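Long-range contacts in TSC1 N-terminal domain (PDB 7A0M), which forms the N-terminal domain of a TSC complex subunit and probably binds phosphoinositides at the lysosome, as part of mTORC1 control: residues 8-14 and 34-38; 144-149 and 176-181; 323-328 and 371-376; 345-349 and 358-362. All blocks are in the same frame, centred on the assembly; numbering follows the deposited sequence.

Interaction 1: 8-14 and 34-38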
# COMPACT_ATOMS: atom_id res chain seq x y z
N SER B 8 -6.99 -44.40 -59.59
CA SER B 8 -7.84 -45.54 -59.92
C SER B 8 -9.29 -45.23 -59.56
O SER B 8 -9.87 -45.84 -58.66
CB SER B 8 -7.36 -46.79 -59.19
OG SER B 8 -6.03 -47.10 -59.57
N SER B 9 -9.86 -44.27 -60.30
CA SER B 9 -11.14 -43.67 -59.93
C SER B 9 -12.23 -44.71 -59.71
O SER B 9 -12.85 -44.76 -58.64
CB SER B 9 -11.56 -42.68 -61.02
OG SER B 9 -11.64 -43.33 -62.28
N ARG B 10 -12.47 -45.55 -60.72
CA ARG B 10 -13.63 -46.44 -60.67
C ARG B 10 -13.49 -47.49 -59.58
O ARG B 10 -14.47 -47.82 -58.90
CB ARG B 10 -13.84 -47.09 -62.03
CG ARG B 10 -14.21 -46.10 -63.12
CD ARG B 10 -14.43 -46.78 -64.45
NE ARG B 10 -14.76 -45.82 -65.50
CZ ARG B 10 -14.94 -46.14 -66.78
NH1 ARG B 10 -14.83 -47.39 -67.17
NH2 ARG B 10 -15.25 -45.19 -67.66
N ASP B 11 -12.29 -48.03 -59.38
CA ASP B 11 -12.08 -48.98 -58.30
C ASP B 11 -12.21 -48.32 -56.93
O ASP B 11 -12.40 -49.02 -55.93
CB ASP B 11 -10.71 -49.64 -58.43
CG ASP B 11 -10.64 -50.60 -59.60
OD1 ASP B 11 -11.71 -51.02 -60.09
OD2 ASP B 11 -9.51 -50.93 -60.03
N LEU B 12 -12.11 -46.99 -56.86
CA LEU B 12 -12.31 -46.31 -55.58
C LEU B 12 -13.77 -46.36 -55.16
O LEU B 12 -14.07 -46.62 -53.99
CB LEU B 12 -11.83 -44.86 -55.68
CG LEU B 12 -12.01 -44.05 -54.40
CD1 LEU B 12 -11.11 -44.61 -53.32
CD2 LEU B 12 -11.75 -42.57 -54.62
N PHE B 13 -14.68 -46.11 -56.10
CA PHE B 13 -16.11 -46.14 -55.80
C PHE B 13 -16.55 -47.53 -55.35
O PHE B 13 -17.38 -47.66 -54.45
CB PHE B 13 -16.91 -45.70 -57.03
CG PHE B 13 -16.62 -44.29 -57.47
CD1 PHE B 13 -15.97 -43.40 -56.63
CD2 PHE B 13 -17.00 -43.86 -58.73
CE1 PHE B 13 -15.70 -42.10 -57.04
CE2 PHE B 13 -16.75 -42.57 -59.14
CZ PHE B 13 -16.09 -41.69 -58.30
N ARG B 14 -15.98 -48.57 -55.97
CA ARG B 14 -16.35 -49.94 -55.63
C ARG B 14 -16.04 -50.23 -54.17
O ARG B 14 -16.82 -50.89 -53.47
CB ARG B 14 -15.57 -50.92 -56.49
CG ARG B 14 -15.82 -52.37 -56.15
CD ARG B 14 -14.89 -53.26 -56.93
NE ARG B 14 -13.52 -52.87 -56.64
CZ ARG B 14 -12.80 -53.36 -55.63
NH1 ARG B 14 -13.32 -54.25 -54.80
NH2 ARG B 14 -11.56 -52.93 -55.44
N ILE B 34 -6.68 -48.04 -51.98
CA ILE B 34 -7.26 -47.46 -53.19
C ILE B 34 -7.35 -45.95 -53.07
O ILE B 34 -7.13 -45.22 -54.04
CB ILE B 34 -8.63 -48.10 -53.49
CG1 ILE B 34 -8.50 -49.62 -53.61
CG2 ILE B 34 -9.16 -47.57 -54.80
CD1 ILE B 34 -9.82 -50.32 -53.85
N ILE B 35 -7.70 -45.45 -51.88
CA ILE B 35 -7.82 -44.01 -51.66
C ILE B 35 -6.48 -43.32 -51.90
O ILE B 35 -6.40 -42.29 -52.58
CB ILE B 35 -8.35 -43.71 -50.25
CG1 ILE B 35 -9.81 -44.15 -50.12
CG2 ILE B 35 -8.21 -42.24 -49.92
CD1 ILE B 35 -10.42 -43.87 -48.77
N SER B 36 -5.40 -43.88 -51.34
CA SER B 36 -4.08 -43.26 -51.50
C SER B 36 -3.66 -43.20 -52.96
O SER B 36 -3.16 -42.17 -53.43
CB SER B 36 -3.05 -44.04 -50.67
OG SER B 36 -1.73 -43.61 -50.97
N SER B 37 -3.84 -44.29 -53.70
CA SER B 37 -3.52 -44.28 -55.13
C SER B 37 -4.42 -43.33 -55.91
O SER B 37 -3.98 -42.72 -56.88
CB SER B 37 -3.61 -45.69 -55.71
OG SER B 37 -3.37 -45.67 -57.10
N TYR B 38 -5.69 -43.21 -55.50
CA TYR B 38 -6.59 -42.27 -56.15
C TYR B 38 -6.08 -40.84 -56.01
O TYR B 38 -5.99 -40.10 -57.00
CB TYR B 38 -8.00 -42.39 -55.56
CG TYR B 38 -8.94 -41.29 -55.98
CD1 TYR B 38 -9.66 -41.37 -57.17
CD2 TYR B 38 -9.11 -40.16 -55.19
CE1 TYR B 38 -10.52 -40.36 -57.55
CE2 TYR B 38 -9.97 -39.14 -55.57
CZ TYR B 38 -10.67 -39.25 -56.75
OH TYR B 38 -11.52 -38.24 -57.12
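L12 turns its CG anti to the backbone N (chi1 179°), and Y38 places its ring the same way (chi1 169°), so that the two side chains meet at about a right angle. Branch CD2 of L12 then lies over one face of the Y38 ring, 3.5 Å from the ring centroid. This is a CH-pi contact. CD2 sits a little toward the root of the ring, and its nearest ring atom is Y38 CG at 3.4 Å. The other branch of L12 goes to I35, with L12 CD1 and I35 CG1 3.5 Å apart. L12 thus straddles two residues of the facing helix. I34 sets out toward helix 9-21 from its CA. Its CG2 presses on the L12 backbone, 3.5 Å from L12 CA. Its CD1 reaches further along helix 9-21 and touches both D11 O and the guanidinium of R14. R14 comes there through a bend at chi3, and its NH2 is 3.5 Å from I34 CD1. At the other end, S9 CA meets the edge of the Y38 ring. S8 OG and S37 OG are 3.9 Å apart, too far for a hydrogen bond. The contact is therefore held by packing. L12 is buried in its middle, and the charged groups of R14 and D11 stay at the margin. The two helix segments run nearly antiparallel, at 150°, with axes 9.2 Å apart. They are the first two helices of the modelled chain. The loop residue L82 covers L12 and I35, while helix 45-65 packs L53 on Y38 and E56 on F13.

Interaction 2: 144-149 and 176-181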
# COMPACT_ATOMS: atom_id res chain seq x y z
N TRP B 144 -18.53 -20.87 -40.14
CA TRP B 144 -18.31 -22.05 -39.30
C TRP B 144 -18.73 -21.74 -37.87
O TRP B 144 -19.46 -22.51 -37.23
CB TRP B 144 -16.83 -22.42 -39.34
CG TRP B 144 -16.25 -22.64 -40.71
CD1 TRP B 144 -15.82 -21.66 -41.56
CD2 TRP B 144 -15.89 -23.89 -41.33
NE1 TRP B 144 -15.30 -22.21 -42.70
CE2 TRP B 144 -15.32 -23.58 -42.58
CE3 TRP B 144 -16.03 -25.23 -40.96
CZ2 TRP B 144 -14.88 -24.56 -43.47
CZ3 TRP B 144 -15.59 -26.21 -41.85
CH2 TRP B 144 -15.03 -25.86 -43.09
N LEU B 145 -18.25 -20.60 -37.35
CA LEU B 145 -18.52 -20.21 -35.97
C LEU B 145 -20.00 -19.95 -35.72
O LEU B 145 -20.54 -20.36 -34.68
CB LEU B 145 -17.68 -18.97 -35.64
CG LEU B 145 -16.19 -19.24 -35.46
CD1 LEU B 145 -15.38 -17.98 -35.72
CD2 LEU B 145 -15.91 -19.76 -34.07
N ASN B 146 -20.67 -19.25 -36.64
CA ASN B 146 -22.08 -18.93 -36.44
C ASN B 146 -22.93 -20.18 -36.32
O ASN B 146 -23.85 -20.25 -35.50
CB ASN B 146 -22.59 -18.04 -37.57
CG ASN B 146 -22.09 -16.62 -37.48
OD1 ASN B 146 -21.67 -16.16 -36.42
ND2 ASN B 146 -22.16 -15.90 -38.59
N ARG B 147 -22.64 -21.20 -37.14
CA ARG B 147 -23.33 -22.47 -37.01
C ARG B 147 -23.08 -23.10 -35.65
O ARG B 147 -24.01 -23.59 -35.00
CB ARG B 147 -22.90 -23.42 -38.13
CG ARG B 147 -23.69 -23.24 -39.42
CD ARG B 147 -24.99 -24.02 -39.35
NE ARG B 147 -24.83 -25.37 -39.90
CZ ARG B 147 -25.52 -26.43 -39.50
NH1 ARG B 147 -26.42 -26.31 -38.53
NH2 ARG B 147 -25.31 -27.61 -40.06
N LEU B 148 -21.83 -23.07 -35.19
CA LEU B 148 -21.51 -23.59 -33.86
C LEU B 148 -22.13 -22.74 -32.77
O LEU B 148 -22.63 -23.26 -31.77
CB LEU B 148 -20.00 -23.67 -33.69
CG LEU B 148 -19.23 -24.63 -34.60
CD1 LEU B 148 -17.75 -24.59 -34.26
CD2 LEU B 148 -19.77 -26.04 -34.45
N LEU B 149 -22.09 -21.41 -32.93
CA LEU B 149 -22.61 -20.51 -31.91
C LEU B 149 -24.11 -20.70 -31.70
O LEU B 149 -24.58 -20.85 -30.57
CB LEU B 149 -22.30 -19.06 -32.27
CG LEU B 149 -20.88 -18.59 -31.97
CD1 LEU B 149 -20.63 -17.23 -32.58
CD2 LEU B 149 -20.65 -18.56 -30.47
N ALA B 176 -14.91 -27.34 -30.61
CA ALA B 176 -14.86 -26.82 -31.97
C ALA B 176 -14.84 -25.29 -31.98
O ALA B 176 -14.07 -24.68 -32.72
CB ALA B 176 -16.04 -27.34 -32.79
N LEU B 177 -15.67 -24.66 -31.14
CA LEU B 177 -15.65 -23.20 -31.05
C LEU B 177 -14.29 -22.70 -30.58
O LEU B 177 -13.78 -21.71 -31.09
CB LEU B 177 -16.75 -22.72 -30.10
CG LEU B 177 -18.16 -22.58 -30.68
CD1 LEU B 177 -19.19 -22.46 -29.56
CD2 LEU B 177 -18.22 -21.36 -31.59
N LEU B 178 -13.70 -23.38 -29.59
CA LEU B 178 -12.37 -23.00 -29.13
C LEU B 178 -11.31 -23.27 -30.19
O LEU B 178 -10.36 -22.49 -30.35
CB LEU B 178 -12.04 -23.73 -27.83
CG LEU B 178 -12.79 -23.24 -26.59
CD1 LEU B 178 -12.28 -23.93 -25.34
CD2 LEU B 178 -12.68 -21.72 -26.46
N ALA B 179 -11.46 -24.37 -30.94
CA ALA B 179 -10.51 -24.67 -32.00
C ALA B 179 -10.61 -23.65 -33.13
O ALA B 179 -9.59 -23.16 -33.63
CB ALA B 179 -10.74 -26.09 -32.53
N PHE B 180 -11.83 -23.34 -33.56
CA PHE B 180 -12.02 -22.29 -34.56
C PHE B 180 -11.57 -20.94 -34.04
O PHE B 180 -11.02 -20.12 -34.78
CB PHE B 180 -13.48 -22.25 -35.01
CG PHE B 180 -13.82 -23.25 -36.07
CD1 PHE B 180 -13.55 -23.00 -37.40
CD2 PHE B 180 -14.42 -24.45 -35.73
CE1 PHE B 180 -13.87 -23.93 -38.38
CE2 PHE B 180 -14.74 -25.38 -36.70
CZ PHE B 180 -14.46 -25.12 -38.02
N GLY B 181 -11.81 -20.68 -32.75
CA GLY B 181 -11.39 -19.41 -32.18
C GLY B 181 -9.88 -19.30 -32.05
O GLY B 181 -9.32 -18.21 -32.21
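W144 overlaps F180: F180 CE1 sits over one face of the indole, toward its rim, 3.1 Å above the plane. F180 CZ is 3.3 Å from W144 CE3. The F180 ring and the five-membered ring of W144 are tilted 32° to each other. W144 CB in turn sits over a face of the F180 ring, so each residue covers part of the other. On W144, CG is anti to the carbonyl carbon (chi1 -55°), which carries the indole across F180 at about a right angle. L148 meets F180 from another direction, at about a right angle. Its CD1 touches F180 CD2 and also A176 CB, each at 3.6 Å. The methyl CD2 of L177 is shared by three leucines of the facing helix. It lies 3.6 Å from L148 CB and 3.7 Å from L145 CD2, and it also touches L149. L145 CD2 further packs on F180 CB and joins the leucine group to the aromatic one. All the touching residues are buried. With an alanine at W144, a gap is likely to open beside F180 and its ring to be less firmly held. The indole also meets the rings of F93, W96 and F141, so it belongs to a larger aromatic group. Helices 89-105, 113-125, 185-196 and 199-214 close in around the pair. The two segments run antiparallel at 157°, with axes 10.0 Å apart. Such face-to-face packing of antiparallel helices in a long row is the plan of an alpha-solenoid, and the contact is consistent with that fold.

Interaction 3: 323-328 and 371-376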
# COMPACT_ATOMS: atom_id res chain seq x y z
N LEU B 323 -15.53 -6.46 -8.35
CA LEU B 323 -15.06 -5.08 -8.26
C LEU B 323 -13.67 -4.94 -7.65
O LEU B 323 -12.88 -4.13 -8.17
CB LEU B 323 -16.08 -4.23 -7.49
CG LEU B 323 -15.75 -2.74 -7.34
CD1 LEU B 323 -15.63 -2.09 -8.71
CD2 LEU B 323 -16.81 -2.04 -6.50
N PRO B 324 -13.30 -5.64 -6.57
CA PRO B 324 -11.93 -5.49 -6.04
C PRO B 324 -10.85 -5.82 -7.05
O PRO B 324 -9.83 -5.13 -7.12
CB PRO B 324 -11.90 -6.45 -4.84
CG PRO B 324 -13.32 -6.57 -4.42
CD PRO B 324 -14.12 -6.50 -5.69
N GLU B 325 -11.04 -6.88 -7.85
CA GLU B 325 -10.06 -7.22 -8.88
C GLU B 325 -10.00 -6.15 -9.95
O GLU B 325 -8.94 -5.95 -10.57
CB GLU B 325 -10.40 -8.58 -9.49
CG GLU B 325 -10.28 -9.75 -8.52
CD GLU B 325 -11.49 -9.90 -7.61
OE1 GLU B 325 -12.35 -8.99 -7.60
OE2 GLU B 325 -11.58 -10.92 -6.90
N TYR B 326 -11.11 -5.44 -10.20
CA TYR B 326 -11.10 -4.36 -11.18
C TYR B 326 -10.28 -3.18 -10.68
O TYR B 326 -9.55 -2.55 -11.46
CB TYR B 326 -12.53 -3.94 -11.50
CG TYR B 326 -12.64 -2.95 -12.64
CD1 TYR B 326 -11.94 -3.15 -13.82
CD2 TYR B 326 -13.46 -1.83 -12.54
CE1 TYR B 326 -12.05 -2.25 -14.87
CE2 TYR B 326 -13.57 -0.93 -13.58
CZ TYR B 326 -12.86 -1.15 -14.75
OH TYR B 326 -12.97 -0.25 -15.79
N PHE B 327 -10.39 -2.85 -9.39
CA PHE B 327 -9.52 -1.83 -8.81
C PHE B 327 -8.06 -2.21 -8.96
O PHE B 327 -7.22 -1.36 -9.30
CB PHE B 327 -9.87 -1.64 -7.33
CG PHE B 327 -9.10 -0.53 -6.65
CD1 PHE B 327 -7.81 -0.75 -6.18
CD2 PHE B 327 -9.66 0.72 -6.47
CE1 PHE B 327 -7.10 0.26 -5.56
CE2 PHE B 327 -8.96 1.73 -5.85
CZ PHE B 327 -7.68 1.50 -5.39
N THR B 328 -7.73 -3.48 -8.72
CA THR B 328 -6.34 -3.92 -8.79
C THR B 328 -5.77 -3.76 -10.19
O THR B 328 -4.64 -3.29 -10.36
CB THR B 328 -6.23 -5.38 -8.33
OG1 THR B 328 -6.50 -5.46 -6.93
CG2 THR B 328 -4.85 -5.94 -8.61
N ARG B 371 -11.25 1.18 1.34
CA ARG B 371 -11.01 -0.23 1.60
C ARG B 371 -10.09 -0.86 0.56
O ARG B 371 -9.35 -1.79 0.87
CB ARG B 371 -12.33 -0.99 1.68
CG ARG B 371 -13.19 -0.91 0.43
CD ARG B 371 -14.12 -2.10 0.33
NE ARG B 371 -15.09 -1.96 -0.75
CZ ARG B 371 -15.84 -2.96 -1.21
NH1 ARG B 371 -15.72 -4.17 -0.70
NH2 ARG B 371 -16.70 -2.74 -2.20
N PHE B 372 -10.14 -0.37 -0.68
CA PHE B 372 -9.21 -0.85 -1.70
C PHE B 372 -7.84 -0.21 -1.55
O PHE B 372 -6.82 -0.86 -1.86
CB PHE B 372 -9.77 -0.59 -3.09
CG PHE B 372 -11.06 -1.31 -3.36
CD1 PHE B 372 -11.22 -2.64 -2.99
CD2 PHE B 372 -12.12 -0.66 -3.98
CE1 PHE B 372 -12.40 -3.30 -3.23
CE2 PHE B 372 -13.31 -1.33 -4.22
CZ PHE B 372 -13.45 -2.65 -3.85
N ARG B 373 -7.78 1.04 -1.10
CA ARG B 373 -6.49 1.69 -0.86
C ARG B 373 -5.68 0.92 0.17
O ARG B 373 -4.47 0.74 0.02
CB ARG B 373 -6.70 3.13 -0.41
CG ARG B 373 -5.40 3.88 -0.16
CD ARG B 373 -5.64 5.22 0.51
NE ARG B 373 -6.25 5.08 1.83
CZ ARG B 373 -5.60 4.72 2.93
NH1 ARG B 373 -4.30 4.45 2.88
NH2 ARG B 373 -6.24 4.62 4.08
N LYS B 374 -6.34 0.45 1.23
CA LYS B 374 -5.69 -0.30 2.29
C LYS B 374 -5.28 -1.70 1.86
O LYS B 374 -4.74 -2.45 2.69
CB LYS B 374 -6.62 -0.39 3.50
CG LYS B 374 -7.02 0.95 4.10
CD LYS B 374 -7.92 0.75 5.31
CE LYS B 374 -8.46 2.07 5.82
NZ LYS B 374 -9.43 1.87 6.93
N GLN B 375 -5.52 -2.07 0.61
CA GLN B 375 -5.15 -3.38 0.09
C GLN B 375 -3.99 -3.33 -0.90
O GLN B 375 -3.56 -4.39 -1.37
CB GLN B 375 -6.36 -4.03 -0.60
CG GLN B 375 -7.46 -4.49 0.33
CD GLN B 375 -8.67 -5.01 -0.43
OE1 GLN B 375 -8.73 -4.91 -1.65
NE2 GLN B 375 -9.63 -5.56 0.30
N HIS B 376 -3.47 -2.15 -1.22
CA HIS B 376 -2.49 -2.02 -2.29
C HIS B 376 -1.28 -1.23 -1.84
O HIS B 376 -1.40 -0.18 -1.19
CB HIS B 376 -3.12 -1.36 -3.52
CG HIS B 376 -4.10 -2.24 -4.23
ND1 HIS B 376 -5.39 -2.42 -3.79
CD2 HIS B 376 -3.98 -3.00 -5.35
CE1 HIS B 376 -6.03 -3.25 -4.60
NE2 HIS B 376 -5.19 -3.61 -5.56
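F372 CB stands over the centre of the F327 ring, 3.4 Å from its centroid and almost on the ring normal. This CH-pi contact is the apolar middle. The F327 and F372 rings themselves meet obliquely, with planes 34° apart. P324 CB touches the far part of the F372 ring, 3.6 Å from F372 CE1, and L323 CG lies more loosely by F372 CZ. Toward the polar side, H376 and F327 lie side by side, running opposite ways. F327 CD1 is 3.5 Å from H376 CE1, over a face of the imidazole. The edge of that ring carries two bonds. ND1 donates to F372 O at 2.9 Å, nearly straight (162°) and close to the ring plane. NE2 and T328 OG1 share a short hydrogen bond of 2.6 Å, and either could be the donor. The two bonds fix the rotation of the imidazole. F372 O also accepts from Q375 N, on the opposite face of its carbonyl plane. If H376 gave way to an alanine, T328 OG1 would probably lose this partner and F327 the imidazole that packs against it. Y383 of the second subunit also packs on F327. F327, F372 and H376 form an aromatic cluster. It joins the start of helix 323-333 to the end of helix 357-373, where a type I beta turn from R373 to H376 follows.

Interaction 4: 345-349 and 358-362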
# COMPACT_ATOMS: atom_id res chain seq x y z
N PRO B 345 -12.66 13.90 -9.79
CA PRO B 345 -13.56 13.45 -10.86
C PRO B 345 -14.26 14.60 -11.55
O PRO B 345 -14.99 14.37 -12.52
CB PRO B 345 -14.55 12.55 -10.12
CG PRO B 345 -14.61 13.13 -8.75
CD PRO B 345 -13.22 13.65 -8.45
N HIS B 346 -14.07 15.83 -11.06
CA HIS B 346 -14.50 17.01 -11.79
C HIS B 346 -13.95 16.99 -13.21
O HIS B 346 -14.67 17.28 -14.17
CB HIS B 346 -14.04 18.28 -11.06
CG HIS B 346 -14.42 18.32 -9.61
ND1 HIS B 346 -13.95 17.41 -8.69
CD2 HIS B 346 -15.21 19.18 -8.93
CE1 HIS B 346 -14.45 17.70 -7.50
NE2 HIS B 346 -15.22 18.77 -7.62
N ASN B 347 -12.68 16.60 -13.37
CA ASN B 347 -12.02 16.60 -14.67
C ASN B 347 -12.65 15.62 -15.66
O ASN B 347 -12.28 15.65 -16.84
CB ASN B 347 -10.54 16.26 -14.50
CG ASN B 347 -9.73 17.42 -13.97
OD1 ASN B 347 -10.26 18.52 -13.76
ND2 ASN B 347 -8.45 17.20 -13.73
N TYR B 348 -13.58 14.77 -15.23
CA TYR B 348 -14.14 13.75 -16.10
C TYR B 348 -15.65 13.81 -16.26
O TYR B 348 -16.17 13.26 -17.24
CB TYR B 348 -13.78 12.34 -15.58
CG TYR B 348 -12.31 12.02 -15.61
CD1 TYR B 348 -11.46 12.43 -14.58
CD2 TYR B 348 -11.76 11.29 -16.66
CE1 TYR B 348 -10.12 12.12 -14.60
CE2 TYR B 348 -10.41 10.98 -16.69
CZ TYR B 348 -9.59 11.40 -15.66
OH TYR B 348 -8.25 11.10 -15.68
N LEU B 349 -16.37 14.47 -15.35
CA LEU B 349 -17.82 14.41 -15.34
C LEU B 349 -18.41 15.80 -15.56
O LEU B 349 -17.98 16.76 -14.92
CB LEU B 349 -18.33 13.85 -14.00
CG LEU B 349 -17.89 12.42 -13.66
CD1 LEU B 349 -18.30 12.06 -12.25
CD2 LEU B 349 -18.46 11.44 -14.67
N ILE B 358 -21.03 17.67 -7.11
CA ILE B 358 -19.81 17.02 -7.59
C ILE B 358 -18.81 16.83 -6.45
O ILE B 358 -18.00 15.90 -6.49
CB ILE B 358 -19.21 17.83 -8.75
CG1 ILE B 358 -18.09 17.04 -9.43
CG2 ILE B 358 -18.71 19.18 -8.27
CD1 ILE B 358 -18.54 15.70 -9.99
N ASP B 359 -18.87 17.68 -5.43
CA ASP B 359 -17.97 17.53 -4.29
C ASP B 359 -18.45 16.43 -3.34
O ASP B 359 -17.64 15.68 -2.79
CB ASP B 359 -17.83 18.85 -3.54
CG ASP B 359 -17.33 19.97 -4.44
OD1 ASP B 359 -16.29 19.77 -5.10
OD2 ASP B 359 -17.97 21.04 -4.48
N VAL B 360 -19.77 16.33 -3.14
CA VAL B 360 -20.31 15.24 -2.33
C VAL B 360 -20.01 13.90 -3.00
O VAL B 360 -19.63 12.93 -2.34
CB VAL B 360 -21.82 15.44 -2.10
CG1 VAL B 360 -22.44 14.20 -1.49
CG2 VAL B 360 -22.06 16.65 -1.21
N HIS B 361 -20.19 13.84 -4.32
CA HIS B 361 -19.87 12.62 -5.06
C HIS B 361 -18.39 12.28 -4.96
O HIS B 361 -18.02 11.11 -4.82
CB HIS B 361 -20.28 12.79 -6.52
CG HIS B 361 -19.98 11.60 -7.37
ND1 HIS B 361 -18.85 11.51 -8.16
CD2 HIS B 361 -20.66 10.44 -7.57
CE1 HIS B 361 -18.85 10.36 -8.80
NE2 HIS B 361 -19.93 9.69 -8.46
N ALA B 362 -17.52 13.29 -5.03
CA ALA B 362 -16.08 13.05 -4.93
C ALA B 362 -15.71 12.47 -3.57
O ALA B 362 -14.95 11.50 -3.48
CB ALA B 362 -15.31 14.34 -5.20
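H346 is gripped in two ways at once: its edge is hydrogen-bonded to D359, and one face rests on I358. NE2 donates to D359 OD1 at 2.9 Å, with a nearly straight N-H...O angle of 162°. D359 OD1 lies in the plane of the imidazole. The reverse does not hold, since NE2 comes from above the carboxylate plane, 35° out of it. This His-carboxylate bond and the I358 packing together hold the turn of the ring. Over one face of the ring, I358 CG1 makes a CH-pi contact, 3.8 Å from the ring centroid. I358 CG2 also touches the ring, 3.6 Å from H346 CD2. I358 has CG1 anti to the backbone N (chi1 -170°), which leaves CG2 in the crowded position between N and the carbonyl carbon. Both branches can then meet the imidazole. The nearby carboxylate of D359 might favour the charged form of H346. Two smaller contacts add to it. P345 packs on the helix through its ring, with CG 3.8 Å from A362 CB. L349 comes from the other end of its segment. Its CD1 is 3.9 Å from H361 CE1, crossing H361 at about a right angle, and lies more distantly by I358 CD1. The 3-10 segment that starts at P345 thus lies against the early part of helix 357-373. H351 meets the H346 ring edge-to-face and its ND1 bonds to L349 O. The segment 345-349 follows helix 335-343, and helix 267-278 touches it, F271 and P268 on Y348 and N272 on L349.

The chain starts with interaction 1, which closes the hairpin of its first two helices. Interaction 2 comes next and pairs helix 142-153 with helix 168-183 near the middle of the chain. Interaction 3 closes a long loop, from helix 323-333 to the end of helix 357-373. Interaction 4 is nested inside that loop and binds the segment before helix 357-373 back onto the same helix. None of the contacts cross. Interactions 1 and 3 lie on opposite sides of the chain's centre, with their own centres about 67 Å apart. Interactions 3 and 4 are about 20 Å apart between centres and do not touch. Together they mark both ends and the middle of an elongated helical domain.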